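CDA peptide synthetase I (Streptomyces coelicolor, PDB 5DU9) is a nonribosomal peptide synthetase whose condensation domain, modelled here, has the two-lobed chloramphenicol acetyltransferase-like fold. Local coordinates at residues L130-P135 and H157-D162; S14-V19 and P75-C80; A58-L63 and I304-V309. The protein carries 1 engineered substitution. All blocks are in the same frame, centred on the assembly; numbering follows the deposited sequence.

In the fold
The three contacts lie on the same side of the chain's centre, grouped round one ligand pocket. Interactions 1 and 2 have centres about 9 Å apart, and interaction 3 lies about 12 Å from the centre of each. Interaction 1 joins the loops before strand 138-146 and after strand 149-157, neighbours in the six-stranded mixed sheet; interaction 2 sets helix 14-24 beside strand 75-79, and interaction 3 brings residues 304-309 against 58-63. Interaction 2 closes along the chain before interaction 1 opens, interaction 1 is nested within interaction 3, and interactions 2 and 3 interleave. Each contact thus contributes at least one residue to the ligand pocket: His158, Cys18 with Val19, and Met308.

Interaction 1 of 3, residues L130-P135 and H157-D162; sequences LPLDRP and HHIVID. With UM2 ((2S)-2-amino-N-butyl-propanamide), chain E.
Leu132 packs over one face of the His157 ring in a small CH-pi and apolar contact between two loops, one leading into strand 138-146 and the other leaving strand 149-157. Its CD2 sits 3.6 Å from the ring centroid of His157, only 14° off the ring normal, and the leucine side chain crosses the histidine at about a right angle. Leu132 lies in a type I turn from Pro131 to Arg134, and its side chain is directed to the second loop. The same methyl also meets Ile159, Leu132 CD2 lying 3.8 Å from Ile159 CG2. These two side chains reach toward each other tip to tip, with Leu132 CD1 4.1 Å from Ile159 CD1. Leu130 adds its carbonyl, with O lying 3.8 Å from His157 CD2 at an oblique approach.

Residues 157-162 are the first six of the HHxxxDG signature of condensation domains, and the first histidine holds its ring between two hydrogen bonds. With CG anti to the backbone N (chi1 -163°), the His157 ring turns toward the residues that follow it, where ND1 accepts the Ile159 N-H at 3.1 Å, nearly straight at 166° and in the ring plane. Its NE2 is hydrogen-bonded to Gln23, so both ring nitrogens are engaged and the ring's rotation is fixed beneath the leucine methyl. His158 turns into the pocket instead: its NE2 accepts a 2.8 Å hydrogen bond from NCQ of (2S)-2-amino-N-butyl-propanamide, which arrives at the ring edge, in plane. From His158 ND1 a weak bond of 3.3 Å runs to Ile161 O. Asp162 caps the helix that follows, and its OD2 makes a salt bridge with Arg297.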
ATOM      1  N   LEU A 130      10.620  -2.554 -15.190  1.00 25.12           N
ATOM      2  CA  LEU A 130      10.052  -1.531 -16.063  1.00 21.08           C
ATOM      3  C   LEU A 130      10.971  -0.317 -16.107  1.00 20.41           C
ATOM      4  O   LEU A 130      10.977   0.477 -15.167  1.00 23.66           O
ATOM      5  CB  LEU A 130       8.668  -1.103 -15.579  1.00 20.51           C
ATOM      6  CG  LEU A 130       7.522  -2.105 -15.707  1.00 24.59           C
ATOM      7  CD1 LEU A 130       6.297  -1.563 -14.993  1.00 20.65           C
ATOM      8  CD2 LEU A 130       7.205  -2.390 -17.170  1.00 28.51           C
ATOM      9  N   PRO A 131      11.748  -0.165 -17.191  1.00 22.37           N
ATOM     10  CA  PRO A 131      12.627   1.004 -17.322  1.00 25.70           C
ATOM     11  C   PRO A 131      11.845   2.308 -17.224  1.00 21.49           C
ATOM     12  O   PRO A 131      10.804   2.441 -17.865  1.00 22.58           O
ATOM     13  CB  PRO A 131      13.240   0.833 -18.713  1.00 28.88           C
ATOM     14  CG  PRO A 131      13.146  -0.624 -18.995  1.00 30.18           C
ATOM     15  CD  PRO A 131      11.884  -1.082 -18.338  1.00 22.82           C
ATOM     16  N   LEU A 132      12.350   3.253 -16.438  1.00 21.48           N
ATOM     17  CA  LEU A 132      11.586   4.447 -16.101  1.00 22.36           C
ATOM     18  C   LEU A 132      11.473   5.448 -17.246  1.00 20.74           C
ATOM     19  O   LEU A 132      10.620   6.334 -17.197  1.00 23.68           O
ATOM     20  CB  LEU A 132      12.201   5.134 -14.878  1.00 23.14           C
ATOM     21  CG  LEU A 132      12.108   4.371 -13.550  1.00 24.71           C
ATOM     22  CD1 LEU A 132      12.673   5.212 -12.412  1.00 28.13           C
ATOM     23  CD2 LEU A 132      10.678   3.948 -13.232  1.00 21.86           C
ATOM     24  N   ASP A 133      12.307   5.306 -18.275  1.00 22.80           N
ATOM     25  CA  ASP A 133      12.283   6.239 -19.401  1.00 23.41           C
ATOM     26  C   ASP A 133      11.293   5.826 -20.492  1.00 26.53           C
ATOM     27  O   ASP A 133      11.195   6.487 -21.523  1.00 29.68           O
ATOM     28  CB  ASP A 133      13.681   6.383 -20.008  1.00 26.19           C
ATOM     29  CG  ASP A 133      14.147   5.124 -20.711  1.00 34.03           C
ATOM     30  OD1 ASP A 133      13.739   4.021 -20.301  1.00 32.94           O
ATOM     31  OD2 ASP A 133      14.930   5.241 -21.677  1.00 44.45           O
ATOM     32  N   ARG A 134      10.572   4.732 -20.271  1.00 24.87           N
ATOM     33  CA  ARG A 134       9.525   4.299 -21.192  1.00 30.75           C
ATOM     34  C   ARG A 134       8.162   4.606 -20.578  1.00 25.41           C
ATOM     35  O   ARG A 134       7.860   4.130 -19.488  1.00 23.98           O
ATOM     36  CB  ARG A 134       9.654   2.805 -21.500  1.00 31.11           C
ATOM     37  CG  ARG A 134      10.985   2.419 -22.120  1.00 32.82           C
ATOM     38  N   PRO A 135       7.334   5.408 -21.267  1.00 23.84           N
ATOM     39  CA  PRO A 135       6.079   5.821 -20.630  1.00 21.11           C
ATOM     40  C   PRO A 135       5.066   4.685 -20.491  1.00 26.44           C
ATOM     41  O   PRO A 135       5.073   3.750 -21.286  1.00 29.09           O
ATOM     42  CB  PRO A 135       5.551   6.908 -21.569  1.00 22.27           C
ATOM     43  CG  PRO A 135       6.124   6.572 -22.892  1.00 27.37           C
ATOM     44  CD  PRO A 135       7.479   5.982 -22.617  1.00 28.19           C
ATOM     45  N   HIS A 157       4.837   0.262 -11.526  1.00 16.44           N
ATOM     46  CA  HIS A 157       6.041   0.705 -10.852  1.00 13.74           C
ATOM     47  C   HIS A 157       5.588   1.618  -9.730  1.00 15.15           C
ATOM     48  O   HIS A 157       4.736   2.475  -9.941  1.00 13.28           O
ATOM     49  CB  HIS A 157       6.989   1.435 -11.793  1.00 17.51           C
ATOM     50  CG  HIS A 157       8.376   1.554 -11.251  1.00 15.81           C
ATOM     51  ND1 HIS A 157       8.679   2.327 -10.151  1.00 14.20           N
ATOM     52  CD2 HIS A 157       9.537   0.979 -11.643  1.00 18.33           C
ATOM     53  CE1 HIS A 157       9.973   2.230  -9.893  1.00 14.87           C
ATOM     54  NE2 HIS A 157      10.514   1.414 -10.781  1.00 19.91           N
ATOM     55  N   HIS A 158       6.137   1.428  -8.535  1.00 12.54           N
ATOM     56  CA  HIS A 158       5.711   2.212  -7.384  1.00 10.33           C
ATOM     57  C   HIS A 158       5.864   3.721  -7.619  1.00 13.43           C
ATOM     58  O   HIS A 158       5.175   4.521  -6.982  1.00 14.40           O
ATOM     59  CB  HIS A 158       6.493   1.780  -6.135  1.00 14.85           C
ATOM     60  CG  HIS A 158       5.746   1.989  -4.855  1.00 15.49           C
ATOM     61  ND1 HIS A 158       4.701   2.879  -4.737  1.00 18.43           N
ATOM     62  CD2 HIS A 158       5.878   1.403  -3.641  1.00 18.28           C
ATOM     63  CE1 HIS A 158       4.230   2.841  -3.504  1.00 20.28           C
ATOM     64  NE2 HIS A 158       4.930   1.956  -2.818  1.00 18.07           N
ATOM     65  N   ILE A 159       6.736   4.116  -8.540  1.00 12.89           N
ATOM     66  CA  ILE A 159       6.971   5.539  -8.760  1.00 13.85           C
ATOM     67  C   ILE A 159       5.761   6.252  -9.373  1.00 13.08           C
ATOM     68  O   ILE A 159       5.676   7.471  -9.285  1.00 13.17           O
ATOM     69  CB  ILE A 159       8.223   5.787  -9.653  1.00 12.93           C
ATOM     70  CG1 ILE A 159       8.761   7.204  -9.421  1.00 16.93           C
ATOM     71  CG2 ILE A 159       7.919   5.545 -11.131  1.00 14.95           C
ATOM     72  CD1 ILE A 159      10.151   7.446  -9.993  1.00 15.83           C
ATOM     73  N   VAL A 160       4.822   5.515  -9.976  1.00 14.52           N
ATOM     74  CA  VAL A 160       3.661   6.163 -10.601  1.00 12.19           C
ATOM     75  C   VAL A 160       2.344   5.945  -9.839  1.00 11.12           C
ATOM     76  O   VAL A 160       1.403   6.721 -10.012  1.00 13.05           O
ATOM     77  CB  VAL A 160       3.450   5.703 -12.074  1.00 13.77           C
ATOM     78  CG1 VAL A 160       4.576   6.226 -12.962  1.00 17.23           C
ATOM     79  CG2 VAL A 160       3.329   4.194 -12.186  1.00 14.69           C
ATOM     80  N   ILE A 161       2.275   4.910  -9.007  1.00 11.81           N
ATOM     81  CA  ILE A 161       1.012   4.537  -8.356  1.00 12.51           C
ATOM     82  C   ILE A 161       1.226   4.047  -6.931  1.00 12.25           C
ATOM     83  O   ILE A 161       2.005   3.114  -6.700  1.00 15.99           O
ATOM     84  CB  ILE A 161       0.274   3.431  -9.165  1.00 14.64           C
ATOM     85  CG1 ILE A 161      -0.282   3.993 -10.482  1.00 13.54           C
ATOM     86  CG2 ILE A 161      -0.858   2.790  -8.349  1.00 14.98           C
ATOM     87  CD1 ILE A 161      -1.424   4.989 -10.329  1.00 13.77           C
ATOM     88  N   ASP A 162       0.534   4.682  -5.988  1.00 12.67           N
ATOM     89  CA  ASP A 162       0.490   4.222  -4.601  1.00 13.10           C
ATOM     90  C   ASP A 162      -0.850   3.544  -4.298  1.00 15.36           C
ATOM     91  O   ASP A 162      -1.706   3.414  -5.172  1.00 14.32           O
ATOM     92  CB  ASP A 162       0.747   5.383  -3.628  1.00 14.90           C
ATOM     93  CG  ASP A 162      -0.166   6.578  -3.858  1.00 14.18           C
ATOM     94  OD1 ASP A 162      -1.307   6.400  -4.336  1.00 14.06           O
ATOM     95  OD2 ASP A 162       0.262   7.707  -3.528  1.00 15.14           O
TER
HETATM   96  CCH UM2 E 503      10.514   6.389   0.249  1.00 33.59           C
HETATM   97  CCI UM2 E 503       9.371   6.057  -0.693  1.00 34.02           C
HETATM   98  CCJ UM2 E 503       9.422   4.615  -1.204  1.00 29.49           C
HETATM   99  CCK UM2 E 503       8.849   3.605  -0.209  1.00 41.93           C
HETATM  100  NCL UM2 E 503       7.399   3.474  -0.257  1.00 30.44           N
HETATM  101  CCM UM2 E 503       6.793   2.287  -0.185  1.00 25.63           C
HETATM  102  OCN UM2 E 503       7.324   1.243  -0.535  1.00 23.97           O
HETATM  103  CCO UM2 E 503       5.403   2.267   0.387  1.00 21.03           C
HETATM  104  CCP UM2 E 503       5.483   2.115   1.903  1.00 25.91           C
HETATM  105  NCQ UM2 E 503       4.649   1.119  -0.153  1.00 21.92           N

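Interaction 2 of 3, residues S14-V19 and P75-C80; sequences SAQHCV and PYRAYC. Engineered in segment 14-19: Cys18 (natural residue Glu). With UM2 ((2S)-2-amino-N-butyl-propanamide), chain E.
The His17 imidazole meets the Pro75 ring obliquely, the two side chains crossing at about a right angle, with Pro75 CG 3.9 Å from His17 ND1 and 4.0 Å from His17 CE1. A second flat group, the Arg77 guanidinium, receives a water at its edge, in plane: Arg77 NE donates to it at 2.8 Å. That same water lies 2.7 Å from Gln16 OE1 and bridges it to Arg77 NE, so the helix and the strand are linked through solvent where their side chains barely touch; Gln16 NE2 and Arg77 CD come no closer than 4.5 Å.

Arg77 reaches the water by leaving its strand fully extended, CG anti to the backbone N and chi2 at 178°, before bending at chi3 (62°). NH1 of the same guanidinium also forms a salt bridge with Glu61 and a hydrogen bond with Ser65. The amide end of Gln16 is likewise shared, as NE2 bonds to the Ile159 carbonyl. Both side chains are buried, and the water sits between two groups that are held in place by these further partners.

On another flank of the helix, Cys18 is an engineered residue, glutamate in the natural sequence. Its SG, anti to the backbone N (chi1 177°), carries a covalent bond of 1.8 Å to CCH of (2S)-2-amino-N-butyl-propanamide. One helical position on, Val19 CG2 lies 3.7 Å from CCJ in the middle of the tethered butyl chain. Helix 14-24 thus has the two-stranded hairpin 65-69/75-79 at one flank and, at another, the ligand pocket of the condensation domain.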
ATOM      1  N   SER A  14       7.880  14.112  -3.317  1.00 16.36           N
ATOM      2  CA  SER A  14       8.908  13.598  -2.418  1.00 16.51           C
ATOM      3  C   SER A  14       8.989  12.077  -2.498  1.00 15.41           C
ATOM      4  O   SER A  14      10.077  11.503  -2.557  1.00 15.53           O
ATOM      5  CB  SER A  14       8.627  14.028  -0.979  1.00 19.08           C
ATOM      6  OG  SER A  14       8.855  15.417  -0.819  1.00 18.56           O
ATOM      7  N   ALA A  15       7.832  11.428  -2.491  1.00 14.55           N
ATOM      8  CA  ALA A  15       7.775   9.974  -2.564  1.00 13.65           C
ATOM      9  C   ALA A  15       8.371   9.472  -3.877  1.00 13.33           C
ATOM     10  O   ALA A  15       9.052   8.457  -3.910  1.00 13.98           O
ATOM     11  CB  ALA A  15       6.348   9.490  -2.415  1.00 13.18           C
ATOM     12  N   GLN A  16       8.118  10.191  -4.960  1.00 13.49           N
ATOM     13  CA  GLN A  16       8.666   9.796  -6.250  1.00 13.65           C
ATOM     14  C   GLN A  16      10.185   9.968  -6.275  1.00 14.33           C
ATOM     15  O   GLN A  16      10.898   9.121  -6.818  1.00 16.72           O
ATOM     16  CB  GLN A  16       8.012  10.597  -7.372  1.00 13.81           C
ATOM     17  CG  GLN A  16       6.591  10.155  -7.649  1.00 13.14           C
ATOM     18  CD  GLN A  16       5.914  10.975  -8.727  1.00 13.75           C
ATOM     19  OE1 GLN A  16       5.989  12.200  -8.733  1.00 15.00           O
ATOM     20  NE2 GLN A  16       5.243  10.300  -9.646  1.00 13.53           N
ATOM     21  N   HIS A  17      10.680  11.055  -5.684  1.00 15.19           N
ATOM     22  CA  HIS A  17      12.122  11.262  -5.540  1.00 16.21           C
ATOM     23  C   HIS A  17      12.753  10.100  -4.771  1.00 16.88           C
ATOM     24  O   HIS A  17      13.839   9.634  -5.107  1.00 17.10           O
ATOM     25  CB  HIS A  17      12.423  12.578  -4.820  1.00 18.88           C
ATOM     26  CG  HIS A  17      12.462  13.775  -5.722  1.00 31.16           C
ATOM     27  ND1 HIS A  17      13.462  13.977  -6.648  1.00 30.01           N
ATOM     28  CD2 HIS A  17      11.635  14.843  -5.823  1.00 26.07           C
ATOM     29  CE1 HIS A  17      13.244  15.112  -7.289  1.00 26.70           C
ATOM     30  NE2 HIS A  17      12.142  15.658  -6.807  1.00 26.10           N
ATOM     31  N   CYS A  18      12.059   9.645  -3.732  1.00 15.47           N
ATOM     32  CA  CYS A  18      12.535   8.543  -2.899  1.00 15.53           C
ATOM     33  C   CYS A  18      12.671   7.250  -3.708  1.00 15.05           C
ATOM     34  O   CYS A  18      13.696   6.560  -3.639  1.00 18.16           O
ATOM     35  CB  CYS A  18      11.580   8.333  -1.719  1.00 15.14           C
ATOM     36  SG  CYS A  18      11.985   6.936  -0.638  1.00 19.43           S
ATOM     37  N   VAL A  19      11.633   6.922  -4.469  1.00 15.39           N
ATOM     38  CA  VAL A  19      11.653   5.730  -5.299  1.00 13.75           C
ATOM     39  C   VAL A  19      12.726   5.854  -6.376  1.00 14.93           C
ATOM     40  O   VAL A  19      13.443   4.897  -6.655  1.00 15.57           O
ATOM     41  CB  VAL A  19      10.278   5.476  -5.946  1.00 14.45           C
ATOM     42  CG1 VAL A  19      10.343   4.330  -6.950  1.00 16.10           C
ATOM     43  CG2 VAL A  19       9.253   5.163  -4.867  1.00 12.68           C
ATOM     44  N   PRO A  75      16.302  14.193 -11.722  1.00 23.43           N
ATOM     45  CA  PRO A  75      15.135  13.604 -12.387  1.00 22.31           C
ATOM     46  C   PRO A  75      13.985  14.581 -12.616  1.00 24.91           C
ATOM     47  O   PRO A  75      13.808  15.523 -11.840  1.00 23.30           O
ATOM     48  CB  PRO A  75      14.702  12.506 -11.415  1.00 26.18           C
ATOM     49  CG  PRO A  75      15.116  13.020 -10.087  1.00 25.14           C
ATOM     50  CD  PRO A  75      16.409  13.750 -10.319  1.00 25.92           C
ATOM     51  N   TYR A  76      13.223  14.352 -13.680  1.00 22.26           N
ATOM     52  CA  TYR A  76      11.960  15.044 -13.887  1.00 22.18           C
ATOM     53  C   TYR A  76      10.975  14.090 -14.549  1.00 21.35           C
ATOM     54  O   TYR A  76      11.366  13.047 -15.072  1.00 21.11           O
ATOM     55  CB  TYR A  76      12.143  16.316 -14.725  1.00 24.19           C
ATOM     56  CG  TYR A  76      12.600  16.115 -16.158  1.00 25.60           C
ATOM     57  CD1 TYR A  76      11.681  15.894 -17.178  1.00 25.87           C
ATOM     58  CD2 TYR A  76      13.944  16.189 -16.496  1.00 27.08           C
ATOM     59  CE1 TYR A  76      12.093  15.731 -18.492  1.00 27.45           C
ATOM     60  CE2 TYR A  76      14.365  16.030 -17.810  1.00 28.56           C
ATOM     61  CZ  TYR A  76      13.435  15.799 -18.801  1.00 31.75           C
ATOM     62  OH  TYR A  76      13.848  15.642 -20.108  1.00 31.81           O
ATOM     63  N   ARG A  77       9.695  14.446 -14.502  1.00 20.92           N
ATOM     64  CA  ARG A  77       8.644  13.630 -15.089  1.00 20.26           C
ATOM     65  C   ARG A  77       8.151  14.257 -16.391  1.00 22.44           C
ATOM     66  O   ARG A  77       7.933  15.466 -16.461  1.00 23.02           O
ATOM     67  CB  ARG A  77       7.486  13.462 -14.100  1.00 18.90           C
ATOM     68  CG  ARG A  77       6.343  12.607 -14.619  1.00 19.43           C
ATOM     69  CD  ARG A  77       5.255  12.444 -13.570  1.00 17.17           C
ATOM     70  NE  ARG A  77       4.648  13.724 -13.209  1.00 18.03           N
ATOM     71  CZ  ARG A  77       3.749  14.364 -13.950  1.00 19.09           C
ATOM     72  NH1 ARG A  77       3.352  13.857 -15.113  1.00 19.56           N
ATOM     73  NH2 ARG A  77       3.255  15.522 -13.536  1.00 19.98           N
ATOM     74  N   ALA A  78       7.988  13.421 -17.414  1.00 22.11           N
ATOM     75  CA  ALA A  78       7.503  13.858 -18.718  1.00 23.84           C
ATOM     76  C   ALA A  78       6.174  13.183 -19.045  1.00 25.40           C
ATOM     77  O   ALA A  78       6.022  11.977 -18.864  1.00 23.65           O
ATOM     78  CB  ALA A  78       8.531  13.554 -19.793  1.00 26.39           C
ATOM     79  N   TYR A  79       5.222  13.975 -19.529  1.00 24.48           N
ATOM     80  CA  TYR A  79       3.874  13.500 -19.833  1.00 27.04           C
ATOM     81  C   TYR A  79       3.762  13.067 -21.293  1.00 30.54           C
ATOM     82  O   TYR A  79       4.079  13.836 -22.201  1.00 29.81           O
ATOM     83  CB  TYR A  79       2.859  14.602 -19.510  1.00 29.61           C
ATOM     84  CG  TYR A  79       1.435  14.328 -19.945  1.00 30.88           C
ATOM     85  CD1 TYR A  79       0.784  13.156 -19.584  1.00 26.73           C
ATOM     86  CD2 TYR A  79       0.733  15.264 -20.693  1.00 38.01           C
ATOM     87  CE1 TYR A  79      -0.521  12.916 -19.970  1.00 27.09           C
ATOM     88  CE2 TYR A  79      -0.569  15.034 -21.084  1.00 45.50           C
ATOM     89  CZ  TYR A  79      -1.194  13.861 -20.720  1.00 30.11           C
ATOM     90  OH  TYR A  79      -2.493  13.634 -21.111  1.00 32.24           O
ATOM     91  N   CYS A  80       3.307  11.833 -21.504  1.00 25.10           N
ATOM     92  CA  CYS A  80       3.226  11.235 -22.835  1.00 28.48           C
ATOM     93  C   CYS A  80       1.858  10.608 -23.097  1.00 27.39           C
ATOM     94  O   CYS A  80       1.660   9.426 -22.825  1.00 25.52           O
ATOM     95  CB  CYS A  80       4.309  10.167 -22.998  1.00 29.73           C
ATOM     96  SG  CYS A  80       5.994  10.756 -22.744  1.00 30.05           S
TER
HETATM   97  CCH UM2 E 503      10.514   6.389   0.249  1.00 33.59           C
HETATM   98  CCI UM2 E 503       9.371   6.057  -0.693  1.00 34.02           C
HETATM   99  CCJ UM2 E 503       9.422   4.615  -1.204  1.00 29.49           C
HETATM  100  CCK UM2 E 503       8.849   3.605  -0.209  1.00 41.93           C
HETATM  101  NCL UM2 E 503       7.399   3.474  -0.257  1.00 30.44           N
HETATM  102  CCM UM2 E 503       6.793   2.287  -0.185  1.00 25.63           C
HETATM  103  OCN UM2 E 503       7.324   1.243  -0.535  1.00 23.97           O
HETATM  104  CCO UM2 E 503       5.403   2.267   0.387  1.00 21.03           C
HETATM  105  CCP UM2 E 503       5.483   2.115   1.903  1.00 25.91           C
HETATM  106  NCQ UM2 E 503       4.649   1.119  -0.153  1.00 21.92           N
HETATM  107  O   HOH W   1       5.389  14.096 -10.553  1.00 19.32           O

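Interaction 3 of 3, residues A58-L63 and I304-V309; sequences AGTETL and ITPGMV
Pro306 packs its ring against the methyls of Thr60 and Thr62, which meet it from the same side, in a buried contact that joins an early loop of the condensation domain to one from the second half of the chain. This is the two-lobed chloramphenicol acetyltransferase-like fold, and residues 58-63 pass from helix 46-58 towards strand 65-69 as they meet the proline. Thr60 offers its methyl: CG2 lies 3.7 Å from Pro306 CB and 3.9 Å from Pro306 CG.

Thr62 comes in beside it. Its CG2 is 3.9 Å from Pro306 CB, and it also rests against the Pro306 carbonyl, 3.6 Å from O. With OG1 anti to the backbone N (chi1 -166°), the hydroxyl lies 3.9 Å from Gly307 CA and is hydrogen-bonded to the Val160 carbonyl, which fixes how the threonine is turned. Thr60 OG1 finds its partner in the Thr56 carbonyl of the preceding helix, so both polar ends are satisfied while the methyls face the proline. Phe191 and Leu168 add further apolar cover to Pro306. A single water completes the joint, accepting from Thr62 N at 2.9 Å and donating to Pro306 O at 2.8 Å.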
ATOM      1  N   ALA A  58      -5.626   7.236 -20.639  1.00 23.27           N
ATOM      2  CA  ALA A  58      -5.513   8.527 -21.314  1.00 27.34           C
ATOM      3  C   ALA A  58      -5.835   9.697 -20.380  1.00 31.05           C
ATOM      4  O   ALA A  58      -5.282  10.786 -20.531  1.00 27.31           O
ATOM      5  CB  ALA A  58      -6.426   8.563 -22.527  1.00 27.39           C
ATOM      6  N   GLY A  59      -6.719   9.458 -19.415  1.00 24.08           N
ATOM      7  CA  GLY A  59      -7.146  10.494 -18.488  1.00 24.29           C
ATOM      8  C   GLY A  59      -6.404  10.478 -17.164  1.00 25.61           C
ATOM      9  O   GLY A  59      -6.749  11.228 -16.253  1.00 23.57           O
ATOM     10  N   THR A  60      -5.381   9.631 -17.061  1.00 21.44           N
ATOM     11  CA  THR A  60      -4.612   9.473 -15.826  1.00 18.89           C
ATOM     12  C   THR A  60      -3.150   9.829 -16.069  1.00 18.60           C
ATOM     13  O   THR A  60      -2.376   8.991 -16.527  1.00 20.29           O
ATOM     14  CB  THR A  60      -4.706   8.033 -15.289  1.00 18.73           C
ATOM     15  OG1 THR A  60      -6.081   7.653 -15.160  1.00 20.73           O
ATOM     16  CG2 THR A  60      -4.022   7.912 -13.933  1.00 17.26           C
ATOM     17  N   GLU A  61      -2.774  11.065 -15.748  1.00 19.13           N
ATOM     18  CA  GLU A  61      -1.464  11.588 -16.132  1.00 19.38           C
ATOM     19  C   GLU A  61      -0.316  10.698 -15.664  1.00 19.38           C
ATOM     20  O   GLU A  61       0.636  10.472 -16.403  1.00 18.53           O
ATOM     21  CB  GLU A  61      -1.263  13.010 -15.588  1.00 20.98           C
ATOM     22  CG  GLU A  61       0.064  13.628 -16.009  1.00 25.16           C
ATOM     23  CD  GLU A  61       0.183  15.104 -15.668  1.00 26.01           C
ATOM     24  OE1 GLU A  61      -0.791  15.691 -15.151  1.00 31.19           O
ATOM     25  OE2 GLU A  61       1.260  15.680 -15.930  1.00 25.72           O
ATOM     26  N   THR A  62      -0.400  10.182 -14.444  1.00 16.45           N
ATOM     27  CA  THR A  62       0.715   9.420 -13.900  1.00 15.26           C
ATOM     28  C   THR A  62       0.931   8.121 -14.681  1.00 16.48           C
ATOM     29  O   THR A  62       2.060   7.647 -14.804  1.00 17.10           O
ATOM     30  CB  THR A  62       0.510   9.103 -12.406  1.00 14.09           C
ATOM     31  OG1 THR A  62       1.750   8.655 -11.845  1.00 15.76           O
ATOM     32  CG2 THR A  62      -0.569   8.051 -12.189  1.00 15.84           C
ATOM     33  N   LEU A  63      -0.141   7.563 -15.231  1.00 16.84           N
ATOM     34  CA  LEU A  63      -0.032   6.334 -16.009  1.00 16.48           C
ATOM     35  C   LEU A  63       0.409   6.602 -17.443  1.00 17.53           C
ATOM     36  O   LEU A  63       0.572   5.662 -18.220  1.00 21.02           O
ATOM     37  CB  LEU A  63      -1.362   5.576 -16.012  1.00 16.30           C
ATOM     38  CG  LEU A  63      -1.778   4.943 -14.682  1.00 16.68           C
ATOM     39  CD1 LEU A  63      -3.177   4.350 -14.805  1.00 18.73           C
ATOM     40  CD2 LEU A  63      -0.786   3.875 -14.242  1.00 17.97           C
ATOM     41  N   ILE A 304      -7.460  13.398  -4.883  1.00 16.10           N
ATOM     42  CA  ILE A 304      -7.978  12.774  -6.107  1.00 17.62           C
ATOM     43  C   ILE A 304      -6.988  12.821  -7.270  1.00 16.19           C
ATOM     44  O   ILE A 304      -7.385  12.740  -8.427  1.00 17.04           O
ATOM     45  CB  ILE A 304      -9.301  13.435  -6.551  1.00 20.27           C
ATOM     46  CG1 ILE A 304      -9.104  14.934  -6.806  1.00 18.71           C
ATOM     47  CG2 ILE A 304     -10.373  13.208  -5.496  1.00 23.40           C
ATOM     48  CD1 ILE A 304     -10.249  15.589  -7.558  1.00 22.79           C
ATOM     49  N   THR A 305      -5.698  12.932  -6.961  1.00 15.75           N
ATOM     50  CA  THR A 305      -4.662  12.938  -7.990  1.00 17.04           C
ATOM     51  C   THR A 305      -3.911  11.608  -8.004  1.00 15.61           C
ATOM     52  O   THR A 305      -3.100  11.354  -7.121  1.00 15.93           O
ATOM     53  CB  THR A 305      -3.659  14.089  -7.771  1.00 16.43           C
ATOM     54  OG1 THR A 305      -4.359  15.341  -7.786  1.00 18.31           O
ATOM     55  CG2 THR A 305      -2.598  14.106  -8.865  1.00 17.26           C
ATOM     56  N   PRO A 306      -4.178  10.752  -9.007  1.00 16.02           N
ATOM     57  CA  PRO A 306      -3.414   9.503  -9.064  1.00 15.65           C
ATOM     58  C   PRO A 306      -1.917   9.769  -9.158  1.00 15.71           C
ATOM     59  O   PRO A 306      -1.484  10.648  -9.901  1.00 16.46           O
ATOM     60  CB  PRO A 306      -3.944   8.819 -10.326  1.00 16.89           C
ATOM     61  CG  PRO A 306      -5.315   9.389 -10.509  1.00 16.91           C
ATOM     62  CD  PRO A 306      -5.207  10.814 -10.058  1.00 16.94           C
ATOM     63  N   GLY A 307      -1.133   9.025  -8.389  1.00 15.05           N
ATOM     64  CA  GLY A 307       0.290   9.271  -8.325  1.00 15.18           C
ATOM     65  C   GLY A 307       0.929   8.473  -7.213  1.00 14.44           C
ATOM     66  O   GLY A 307       0.398   7.453  -6.780  1.00 14.22           O
ATOM     67  N   MET A 308       2.089   8.945  -6.773  1.00 14.50           N
ATOM     68  CA  MET A 308       2.840   8.327  -5.697  1.00 14.00           C
ATOM     69  C   MET A 308       3.285   9.429  -4.747  1.00 13.87           C
ATOM     70  O   MET A 308       4.186  10.200  -5.072  1.00 14.59           O
ATOM     71  CB  MET A 308       4.039   7.557  -6.259  1.00 14.54           C
ATOM     72  CG  MET A 308       5.112   7.203  -5.244  1.00 14.38           C
ATOM     73  SD  MET A 308       4.460   6.413  -3.766  1.00 13.98           S
ATOM     74  CE  MET A 308       5.946   5.650  -3.107  1.00 20.41           C
ATOM     75  N   VAL A 309       2.630   9.520  -3.589  1.00 13.19           N
ATOM     76  CA  VAL A 309       2.956  10.555  -2.607  1.00 13.15           C
ATOM     77  C   VAL A 309       3.006  10.022  -1.183  1.00 12.52           C
ATOM     78  O   VAL A 309       3.275  10.774  -0.253  1.00 14.50           O
ATOM     79  CB  VAL A 309       1.938  11.724  -2.639  1.00 23.23           C
ATOM     80  CG1 VAL A 309       2.205  12.626  -3.822  1.00 32.96           C
ATOM     81  CG2 VAL A 309       0.514  11.204  -2.659  1.00 21.77           C
TER
HETATM   82  O   HOH W   2      -2.275  11.249 -12.498  1.00 18.83           O